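Local coordinates for serine-pyruvate aminotransferase (agxt) (Sulfolobus solfataricus, PDB 3ZRQ) that catalyses pyridoxal phosphate-dependent transfer of an amino group from serine to pyruvate, and belongs to the class-V aminotransferase family, at the interface of chains A and B and the interface of chains A and C. Residues are numbered along the deposited sequence; one frame, centred on the assembly and turned at random. Chains: chain A/B/C, Serine-pyruvate aminotransferase (agxt).

Contact 1 and contact 3 belong to the same two-fold interface of chains A and B, their C-alpha centres about 19 Å apart, and the short run from helix 15-19 through the loop to the start of helix 31-48 supplies chain B's side of both. Contact 2 sets helices 346-363 and 371-381 of chain A against helix 346-363 and the loop residue C:Phe369 of chain C; it lies about 36 Å from contact 1 and 26 Å from contact 3. The A–B pairing is probably the dimer usual for class-V aminotransferases, whereas the A–C contact links such pairs in the deposited tetramer and may not persist in solution.

Contact 1: the interface of chains A and B. Residues chain A 18, 21-24, 247; chain B 18-19, 22.
A:Leu22 and B:Leu22 reach toward each other tip to tip, CD1 to CD1 at 3.8 Å, in the leucine-lined part of what is probably the class-V aminotransferase dimer interface. Branched, apolar leucine suits this place near a two-fold axis, because the same side chain can meet its own copy. B:Leu18 slides past A:Leu22 in the opposite direction, its CB 3.9 Å from A:Leu22 CD2. On the far side of the pair B:Leu22 sends its other methyl, CD2, to the backbone of A:Leu18, 3.8 Å from that residue's O. In both copies of Leu22 CG stands anti to the carbonyl carbon (chi1 -62° in A, -63° in B); this directs CG toward the partner, and chi2 near 170° sets the methyls.

Packing is close again where B:Leu18 CD1 meets A:Asn24 CB at 3.6 Å. The other methyl, CD2, is more loosely placed: it stands over the rim of one face of the A:His247 imidazole, 4.1 Å above the plane. That ring is steadied by A:His247 NE2 donating to A:Glu23 O at 2.7 Å, in the carbonyl plane and nearly in the ring plane. A:Glu23, a calcium ligand, has little surface hidden here, and its poorly ordered side chain adds little.

Contact 2: the interface of chains A and C. Residues chain A 347, 350, 377, 380; chain C 354, 357-358, 369.
A:Ile350 and C:Ser354 form the small apolar centre of a two-fold helix contact between chains A and C of the deposited tetramer, whose presence in solution the structure alone does not show. A:Ile350 CD1 lies 3.7 Å from C:Ser354 CB where copies of helix 346-363 approach; the small serine lets the isoleucine methyl come close. A:Leu380, from helix 371-381, lies across the C:Arg358 chain and brings CD1 to 4.1 Å from its NE. C:Phe369 brings its CZ to 4.1 Å from A:Glu377 CB.

Outward the contact turns polar around A:Glu377, whose chain bends at chi2 (-89°) to bring its carboxylate to chain C. Its OE1 accepts from C:Arg358 NE at 3.1 Å, a salt bridge that meets the oxygen nearly along its C-O axis, with the carboxylate and guanidinium planes 83° apart. C:Ser354 OG donates to the same oxygen at 2.8 Å, but from above the carboxylate plane. A long arginine serves here because it can also reach A:Asn347; an alanine in its place would probably leave A:Glu377 without its counter-charge and A:Asn347 OD1 without this donor. A:Glu377 OE2 lies 4.0 Å from C:Glu357 OE2, probably unfavourable if both are ionised, though C:Arg358 is likely to offset it. At the rim C:Arg358 NH2 donates to A:Asn347 OD1 at 2.8 Å, nearly in line with the amide C=O, although the bond is bent at its hydrogen (122°).

Contact 3: the interface of chains A and B. Residues chain A 3, 5, 324; chain B 25, 27, 29-30, 32.
A:Lys3, B:Asn25 and A:Glu324 bury most of the surface in this polar patch of the A–B interface, where the N-terminal stretch and strand 323-324 of one chain lie against the loop leading to helix 31-48 of the other. B:Asn25 holds the lysine's backbone: its amide ND2 donates to A:Lys3 O at 3.0 Å, with the acceptor nearly in the amide plane and the donor 27° off the lysine's carbonyl plane. Asparagine suits this position because its short side chain carries an N-H across to a main-chain oxygen of the other subunit. Its CG sits between the backbone N and the carbonyl carbon (chi1 60°), which turns the amide toward A:Lys3. The lysine side chain is poorly ordered, and its apparent link to B:Asn25 O is too short to trust. A:Leu5 CB adds a small apolar contact, 4.0 Å from B:Asn25 CA.

A:Glu324, extended beyond CG, brings its carboxylate to two hydroxyls of chain B. B:Ser30 OG donates to the syn lone pair of A:Glu324 OE1 at 3.0 Å; that oxygen also accepts from A:Lys3 NZ at 2.8 Å, a salt bridge within chain A. B:Thr29 OG1 hydrogen-bonds A:Glu324 OE2 at 2.8 Å. Small hydroxyl residues can donate here with little bulk. B:Gly27 N positions B:Ser30, donating to its OG at 2.9 Å. A water lies 2.8 Å from B:Thr29 OG1 and 2.9 Å from A:Glu324 OE2.

Contact 1: the interface of chains A and B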
ATOM      1  N   LEU A  18      -8.620  -2.894  -0.488  1.00 26.49           N
ATOM      2  CA  LEU A  18      -7.347  -3.599  -0.359  1.00 29.13           C
ATOM      3  C   LEU A  18      -6.359  -2.955   0.614  1.00 30.92           C
ATOM      4  O   LEU A  18      -5.688  -3.649   1.390  1.00 26.96           O
ATOM      5  CB  LEU A  18      -6.713  -3.846  -1.722  1.00 29.28           C
ATOM      6  CG  LEU A  18      -7.415  -4.885  -2.613  1.00 31.09           C
ATOM      7  CD1 LEU A  18      -6.547  -5.146  -3.821  1.00 37.10           C
ATOM      8  CD2 LEU A  18      -7.754  -6.234  -1.940  1.00 33.21           C
ATOM      9  N   GLY A  21      -6.053  -3.693   4.324  1.00 28.63           N
ATOM     10  CA  GLY A  21      -5.312  -4.877   4.758  1.00 26.92           C
ATOM     11  C   GLY A  21      -3.831  -4.671   5.029  1.00 31.36           C
ATOM     12  O   GLY A  21      -3.124  -5.632   5.295  1.00 32.38           O
ATOM     13  N   LEU A  22      -3.363  -3.426   4.970  1.00 31.91           N
ATOM     14  CA  LEU A  22      -1.939  -3.134   5.182  1.00 32.80           C
ATOM     15  C   LEU A  22      -1.666  -2.689   6.619  1.00 38.16           C
ATOM     16  O   LEU A  22      -1.436  -1.501   6.878  1.00 44.61           O
ATOM     17  CB  LEU A  22      -1.473  -2.019   4.238  1.00 29.86           C
ATOM     18  CG  LEU A  22      -1.543  -2.231   2.734  1.00 32.22           C
ATOM     19  CD1 LEU A  22      -1.255  -0.914   2.003  1.00 30.44           C
ATOM     20  CD2 LEU A  22      -0.546  -3.291   2.318  1.00 30.68           C
ATOM     21  N   GLU A  23      -1.742  -3.624   7.551  1.00 39.04           N
ATOM     22  CA  GLU A  23      -1.407  -3.381   8.954  1.00 39.73           C
ATOM     23  C   GLU A  23      -0.453  -4.490   9.334  1.00 42.83           C
ATOM     24  O   GLU A  23      -0.862  -5.645   9.414  1.00 40.80           O
ATOM     25  CB  GLU A  23      -2.662  -3.518   9.802  1.00 47.90           C
ATOM     26  CG  GLU A  23      -3.802  -2.612   9.395  1.00 56.12           C
ATOM     27  CD  GLU A  23      -3.765  -1.300  10.131  1.00 66.79           C
ATOM     28  OE1 GLU A  23      -2.815  -1.079  10.915  1.00 71.27           O
ATOM     29  OE2 GLU A  23      -4.695  -0.493   9.943  1.00 79.17           O
ATOM     30  N   ASN A  24       0.815  -4.178   9.572  1.00 39.61           N
ATOM     31  CA  ASN A  24       1.810  -5.265   9.719  1.00 42.24           C
ATOM     32  C   ASN A  24       1.930  -5.905  11.114  1.00 37.55           C
ATOM     33  O   ASN A  24       2.666  -6.875  11.284  1.00 36.99           O
ATOM     34  CB  ASN A  24       3.184  -4.822   9.205  1.00 50.44           C
ATOM     35  CG  ASN A  24       3.557  -3.450   9.685  1.00 56.85           C
ATOM     36  OD1 ASN A  24       3.267  -3.089  10.824  1.00 59.56           O
ATOM     37  ND2 ASN A  24       4.175  -2.652   8.806  1.00 60.52           N
ATOM     38  N   HIS A 247      -6.390 -10.234   8.157  1.00 19.65           N
ATOM     39  CA  HIS A 247      -6.278  -9.109   7.230  1.00 21.69           C
ATOM     40  C   HIS A 247      -7.406  -9.100   6.187  1.00 21.57           C
ATOM     41  O   HIS A 247      -7.872  -8.032   5.781  1.00 22.17           O
ATOM     42  CB  HIS A 247      -4.881  -9.066   6.594  1.00 22.75           C
ATOM     43  CG  HIS A 247      -3.797  -8.747   7.575  1.00 26.32           C
ATOM     44  ND1 HIS A 247      -3.212  -9.711   8.368  1.00 25.42           N
ATOM     45  CD2 HIS A 247      -3.187  -7.572   7.888  1.00 26.68           C
ATOM     46  CE1 HIS A 247      -2.297  -9.144   9.143  1.00 28.40           C
ATOM     47  NE2 HIS A 247      -2.269  -7.846   8.873  1.00 26.06           N
TER
ATOM     48  N   LEU B  18       2.943  -7.857   2.744  1.00 27.16           N
ATOM     49  CA  LEU B  18       1.591  -7.280   2.676  1.00 31.18           C
ATOM     50  C   LEU B  18       1.293  -6.590   1.344  1.00 32.04           C
ATOM     51  O   LEU B  18       0.203  -6.749   0.772  1.00 26.49           O
ATOM     52  CB  LEU B  18       1.348  -6.293   3.822  1.00 35.35           C
ATOM     53  CG  LEU B  18       1.450  -6.817   5.244  1.00 41.45           C
ATOM     54  CD1 LEU B  18       1.456  -5.624   6.176  1.00 38.81           C
ATOM     55  CD2 LEU B  18       0.332  -7.786   5.522  1.00 37.46           C
ATOM     56  N   VAL B  19       2.279  -5.839   0.845  1.00 29.57           N
ATOM     57  CA  VAL B  19       2.126  -5.094  -0.381  1.00 30.62           C
ATOM     58  C   VAL B  19       1.834  -5.975  -1.578  1.00 29.77           C
ATOM     59  O   VAL B  19       1.087  -5.569  -2.467  1.00 33.38           O
ATOM     60  CB  VAL B  19       3.351  -4.130  -0.580  1.00 31.21           C
ATOM     61  CG1 VAL B  19       3.593  -3.809  -2.028  1.00 39.59           C
ATOM     62  CG2 VAL B  19       3.112  -2.871   0.245  1.00 30.93           C
ATOM     63  N   LEU B  22      -1.758  -6.217  -2.970  1.00 31.78           N
ATOM     64  CA  LEU B  22      -2.440  -5.049  -3.522  1.00 30.35           C
ATOM     65  C   LEU B  22      -2.559  -5.112  -5.029  1.00 34.11           C
ATOM     66  O   LEU B  22      -1.937  -4.315  -5.734  1.00 50.35           O
ATOM     67  CB  LEU B  22      -1.676  -3.766  -3.145  1.00 31.46           C
ATOM     68  CG  LEU B  22      -1.557  -3.390  -1.674  1.00 29.35           C
ATOM     69  CD1 LEU B  22      -0.600  -2.204  -1.523  1.00 31.72           C
ATOM     70  CD2 LEU B  22      -2.934  -3.025  -1.138  1.00 32.10           C
TER

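Contact 2: the interface of chains A and C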
ATOM      1  N   ASN A 347     -19.960   3.205 -16.357  1.00 35.41           N
ATOM      2  CA  ASN A 347     -18.793   3.102 -17.243  1.00 38.50           C
ATOM      3  C   ASN A 347     -18.293   1.692 -17.491  1.00 38.83           C
ATOM      4  O   ASN A 347     -17.754   1.417 -18.560  1.00 31.02           O
ATOM      5  CB  ASN A 347     -17.617   3.982 -16.757  1.00 44.33           C
ATOM      6  CG  ASN A 347     -17.912   5.470 -16.855  1.00 44.39           C
ATOM      7  OD1 ASN A 347     -18.853   5.892 -17.533  1.00 53.61           O
ATOM      8  ND2 ASN A 347     -17.111   6.274 -16.158  1.00 54.50           N
ATOM      9  N   ILE A 350     -20.374   0.286 -20.327  1.00 31.61           N
ATOM     10  CA  ILE A 350     -19.955   0.763 -21.648  0.60 34.40           C
ATOM     11  C   ILE A 350     -18.753  -0.051 -22.124  1.00 32.07           C
ATOM     12  O   ILE A 350     -18.754  -0.561 -23.252  1.00 32.45           O
ATOM     13  CB  ILE A 350     -19.598   2.271 -21.657  0.60 36.64           C
ATOM     14  CG1 ILE A 350     -20.788   3.114 -21.225  0.60 41.54           C
ATOM     15  CG2 ILE A 350     -19.191   2.706 -23.062  0.60 38.70           C
ATOM     16  CD1 ILE A 350     -20.375   4.377 -20.490  0.60 44.03           C
ATOM     17  N   GLU A 377     -25.822   3.276 -23.686  1.00 36.40           N
ATOM     18  CA  GLU A 377     -25.864   4.725 -23.440  1.00 42.36           C
ATOM     19  C   GLU A 377     -27.294   5.194 -23.202  1.00 36.33           C
ATOM     20  O   GLU A 377     -27.559   6.038 -22.339  1.00 39.59           O
ATOM     21  CB  GLU A 377     -25.274   5.484 -24.634  1.00 49.19           C
ATOM     22  CG  GLU A 377     -23.760   5.464 -24.726  1.00 69.02           C
ATOM     23  CD  GLU A 377     -23.115   6.601 -23.974  1.00 82.25           C
ATOM     24  OE1 GLU A 377     -23.275   6.678 -22.733  1.00 87.49           O
ATOM     25  OE2 GLU A 377     -22.455   7.424 -24.638  1.00 89.51           O
ATOM     26  N   LEU A 380     -28.491   4.038 -19.719  1.00 37.77           N
ATOM     27  CA  LEU A 380     -27.782   4.855 -18.739  1.00 42.55           C
ATOM     28  C   LEU A 380     -28.346   6.279 -18.680  1.00 51.73           C
ATOM     29  O   LEU A 380     -28.437   6.864 -17.594  1.00 51.20           O
ATOM     30  CB  LEU A 380     -26.272   4.875 -19.011  1.00 43.68           C
ATOM     31  CG  LEU A 380     -25.492   3.553 -18.915  1.00 40.25           C
ATOM     32  CD1 LEU A 380     -24.029   3.768 -19.306  1.00 40.36           C
ATOM     33  CD2 LEU A 380     -25.602   2.923 -17.511  1.00 37.29           C
TER
ATOM     34  N   SER C 354     -18.029   8.803 -24.018  1.00 42.27           N
ATOM     35  CA  SER C 354     -19.312   8.448 -23.425  1.00 42.83           C
ATOM     36  C   SER C 354     -19.735   9.450 -22.332  1.00 46.97           C
ATOM     37  O   SER C 354     -20.871   9.956 -22.369  1.00 42.67           O
ATOM     38  CB  SER C 354     -19.279   7.013 -22.892  1.00 48.74           C
ATOM     39  OG  SER C 354     -20.494   6.656 -22.263  1.00 54.07           O
ATOM     40  N   GLU C 357     -20.697  12.735 -23.983  1.00 55.48           N
ATOM     41  CA  GLU C 357     -22.045  12.622 -24.579  1.00 62.03           C
ATOM     42  C   GLU C 357     -23.171  12.811 -23.549  1.00 59.18           C
ATOM     43  O   GLU C 357     -24.048  13.657 -23.722  1.00 50.57           O
ATOM     44  CB  GLU C 357     -22.237  11.275 -25.276  1.00 64.22           C
ATOM     45  CG  GLU C 357     -21.523  11.119 -26.600  1.00 72.91           C
ATOM     46  CD  GLU C 357     -22.209  10.095 -27.496  1.00 81.50           C
ATOM     47  OE1 GLU C 357     -23.454  10.157 -27.599  1.00 84.74           O
ATOM     48  OE2 GLU C 357     -21.514   9.229 -28.082  1.00 77.66           O
ATOM     49  N   ARG C 358     -23.124  12.023 -22.478  1.00 60.86           N
ATOM     50  CA  ARG C 358     -24.161  12.047 -21.441  1.00 61.76           C
ATOM     51  C   ARG C 358     -24.234  13.385 -20.706  1.00 67.05           C
ATOM     52  O   ARG C 358     -25.331  13.863 -20.391  1.00 75.53           O
ATOM     53  CB  ARG C 358     -23.971  10.889 -20.452  1.00 62.10           C
ATOM     54  CG  ARG C 358     -24.167   9.507 -21.086  1.00 63.18           C
ATOM     55  CD  ARG C 358     -24.217   8.377 -20.063  1.00 64.13           C
ATOM     56  NE  ARG C 358     -22.920   7.721 -19.884  1.00 59.41           N
ATOM     57  CZ  ARG C 358     -22.200   7.768 -18.767  1.00 58.04           C
ATOM     58  NH1 ARG C 358     -22.641   8.436 -17.709  1.00 63.08           N
ATOM     59  NH2 ARG C 358     -21.037   7.138 -18.702  1.00 54.40           N
ATOM     60  N   PHE C 369     -26.004  12.736 -30.652  1.00 66.94           N
ATOM     61  CA  PHE C 369     -25.965  11.662 -29.657  0.60 70.55           C
ATOM     62  C   PHE C 369     -25.796  10.292 -30.311  1.00 67.27           C
ATOM     63  O   PHE C 369     -26.343  10.023 -31.375  1.00 73.88           O
ATOM     64  CB  PHE C 369     -27.188  11.693 -28.728  0.60 70.20           C
ATOM     65  CG  PHE C 369     -27.031  10.836 -27.491  0.60 72.73           C
ATOM     66  CD1 PHE C 369     -26.252  11.272 -26.417  0.60 74.90           C
ATOM     67  CD2 PHE C 369     -27.650   9.591 -27.401  0.60 72.76           C
ATOM     68  CE1 PHE C 369     -26.104  10.488 -25.268  0.60 71.57           C
ATOM     69  CE2 PHE C 369     -27.500   8.794 -26.255  0.60 71.87           C
ATOM     70  CZ  PHE C 369     -26.732   9.252 -25.186  0.60 71.61           C
TER

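Contact 3: the interface of chains A and B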
ATOM      1  N   LYS A   3      -6.349  -3.663 -17.262  1.00 90.59           N
ATOM      2  CA  LYS A   3      -7.299  -4.792 -17.261  1.00 79.64           C
ATOM      3  C   LYS A   3      -8.437  -4.748 -16.229  1.00 71.68           C
ATOM      4  O   LYS A   3      -8.192  -4.602 -15.035  1.00 58.74           O
ATOM      5  CB  LYS A   3      -6.541  -6.130 -17.174  1.00 80.51           C
ATOM      6  CG  LYS A   3      -7.407  -7.382 -17.382  1.00 80.82           C
ATOM      7  CD  LYS A   3      -7.835  -8.067 -16.074  1.00 85.74           C
ATOM      8  CE  LYS A   3      -6.687  -8.840 -15.429  1.00 88.01           C
ATOM      9  NZ  LYS A   3      -7.150  -9.784 -14.373  1.00 81.47           N
ATOM     10  N   LEU A   5     -11.514  -6.688 -14.263  1.00 53.39           N
ATOM     11  CA  LEU A   5     -11.950  -8.032 -13.836  1.00 50.63           C
ATOM     12  C   LEU A   5     -13.484  -8.077 -13.733  1.00 48.16           C
ATOM     13  O   LEU A   5     -14.062  -7.703 -12.708  1.00 48.79           O
ATOM     14  CB  LEU A   5     -11.257  -8.492 -12.532  1.00 46.41           C
ATOM     15  CG  LEU A   5     -11.430  -9.954 -12.039  1.00 45.75           C
ATOM     16  CD1 LEU A   5     -10.843 -11.004 -13.015  1.00 42.06           C
ATOM     17  CD2 LEU A   5     -10.833 -10.161 -10.647  1.00 45.10           C
ATOM     18  N   GLU A 324     -11.218  -9.186 -18.369  1.00 41.11           N
ATOM     19  CA  GLU A 324     -11.327 -10.621 -18.097  1.00 43.56           C
ATOM     20  C   GLU A 324     -12.782 -10.933 -17.695  1.00 40.34           C
ATOM     21  O   GLU A 324     -13.268 -10.446 -16.664  1.00 48.04           O
ATOM     22  CB  GLU A 324     -10.324 -11.038 -17.007  1.00 45.86           C
ATOM     23  CG  GLU A 324     -10.078 -12.557 -16.889  1.00 52.53           C
ATOM     24  CD  GLU A 324      -9.232 -12.936 -15.662  1.00 55.55           C
ATOM     25  OE1 GLU A 324      -8.389 -12.114 -15.220  1.00 51.92           O
ATOM     26  OE2 GLU A 324      -9.421 -14.057 -15.132  1.00 52.65           O
TER
ATOM     27  N   ASN B  25      -7.296  -6.532  -9.551  1.00 32.99           N
ATOM     28  CA  ASN B  25      -7.920  -7.176 -10.704  0.50 34.48           C
ATOM     29  C   ASN B  25      -7.411  -8.599 -10.939  1.00 33.32           C
ATOM     30  O   ASN B  25      -7.240  -9.021 -12.078  1.00 39.76           O
ATOM     31  CB  ASN B  25      -7.677  -6.319 -11.959  0.50 33.81           C
ATOM     32  CG  ASN B  25      -6.197  -6.139 -12.260  0.50 34.12           C
ATOM     33  OD1 ASN B  25      -5.338  -6.468 -11.431  0.50 34.50           O
ATOM     34  ND2 ASN B  25      -5.886  -5.638 -13.460  0.50 35.76           N
ATOM     35  N   GLY B  27      -8.019 -12.745  -9.988  1.00 33.86           N
ATOM     36  CA  GLY B  27      -8.947 -13.787  -9.511  1.00 34.19           C
ATOM     37  C   GLY B  27      -8.310 -15.166  -9.656  1.00 28.36           C
ATOM     38  O   GLY B  27      -7.155 -15.264 -10.053  1.00 33.14           O
ATOM     39  N   THR B  29      -8.552 -17.666 -11.768  1.00 35.11           N
ATOM     40  CA  THR B  29      -8.114 -18.091 -13.109  1.00 44.89           C
ATOM     41  C   THR B  29      -7.017 -17.189 -13.662  1.00 43.02           C
ATOM     42  O   THR B  29      -6.357 -17.560 -14.638  1.00 48.70           O
ATOM     43  CB  THR B  29      -9.275 -18.103 -14.130  1.00 42.57           C
ATOM     44  OG1 THR B  29      -9.666 -16.759 -14.436  1.00 55.31           O
ATOM     45  CG2 THR B  29     -10.459 -18.857 -13.586  1.00 48.81           C
ATOM     46  N   SER B  30      -6.815 -16.018 -13.044  1.00 39.26           N
ATOM     47  CA  SER B  30      -5.822 -15.044 -13.529  1.00 35.31           C
ATOM     48  C   SER B  30      -4.435 -15.632 -13.568  1.00 38.55           C
ATOM     49  O   SER B  30      -4.059 -16.408 -12.687  1.00 38.02           O
ATOM     50  CB  SER B  30      -5.828 -13.745 -12.701  1.00 34.88           C
ATOM     51  OG  SER B  30      -7.136 -13.153 -12.674  1.00 34.93           O
ATOM     52  N   GLU B  32      -1.615 -14.196 -12.962  1.00 35.95           N
ATOM     53  CA  GLU B  32      -0.861 -13.787 -11.762  1.00 36.36           C
ATOM     54  C   GLU B  32      -1.129 -14.713 -10.556  1.00 33.07           C
ATOM     55  O   GLU B  32      -0.227 -15.008  -9.762  1.00 29.92           O
ATOM     56  CB  GLU B  32      -1.179 -12.335 -11.369  1.00 44.52           C
ATOM     57  CG  GLU B  32      -1.098 -11.294 -12.510  1.00 56.55           C
ATOM     58  CD  GLU B  32      -2.434 -11.083 -13.238  1.00 61.84           C
ATOM     59  OE1 GLU B  32      -2.852 -11.970 -14.016  1.00 52.57           O
ATOM     60  OE2 GLU B  32      -3.077 -10.030 -13.015  1.00 74.51           O
TER
HETATM   61  O   HOH W   1     -10.004 -14.891 -12.446  1.00 37.11           O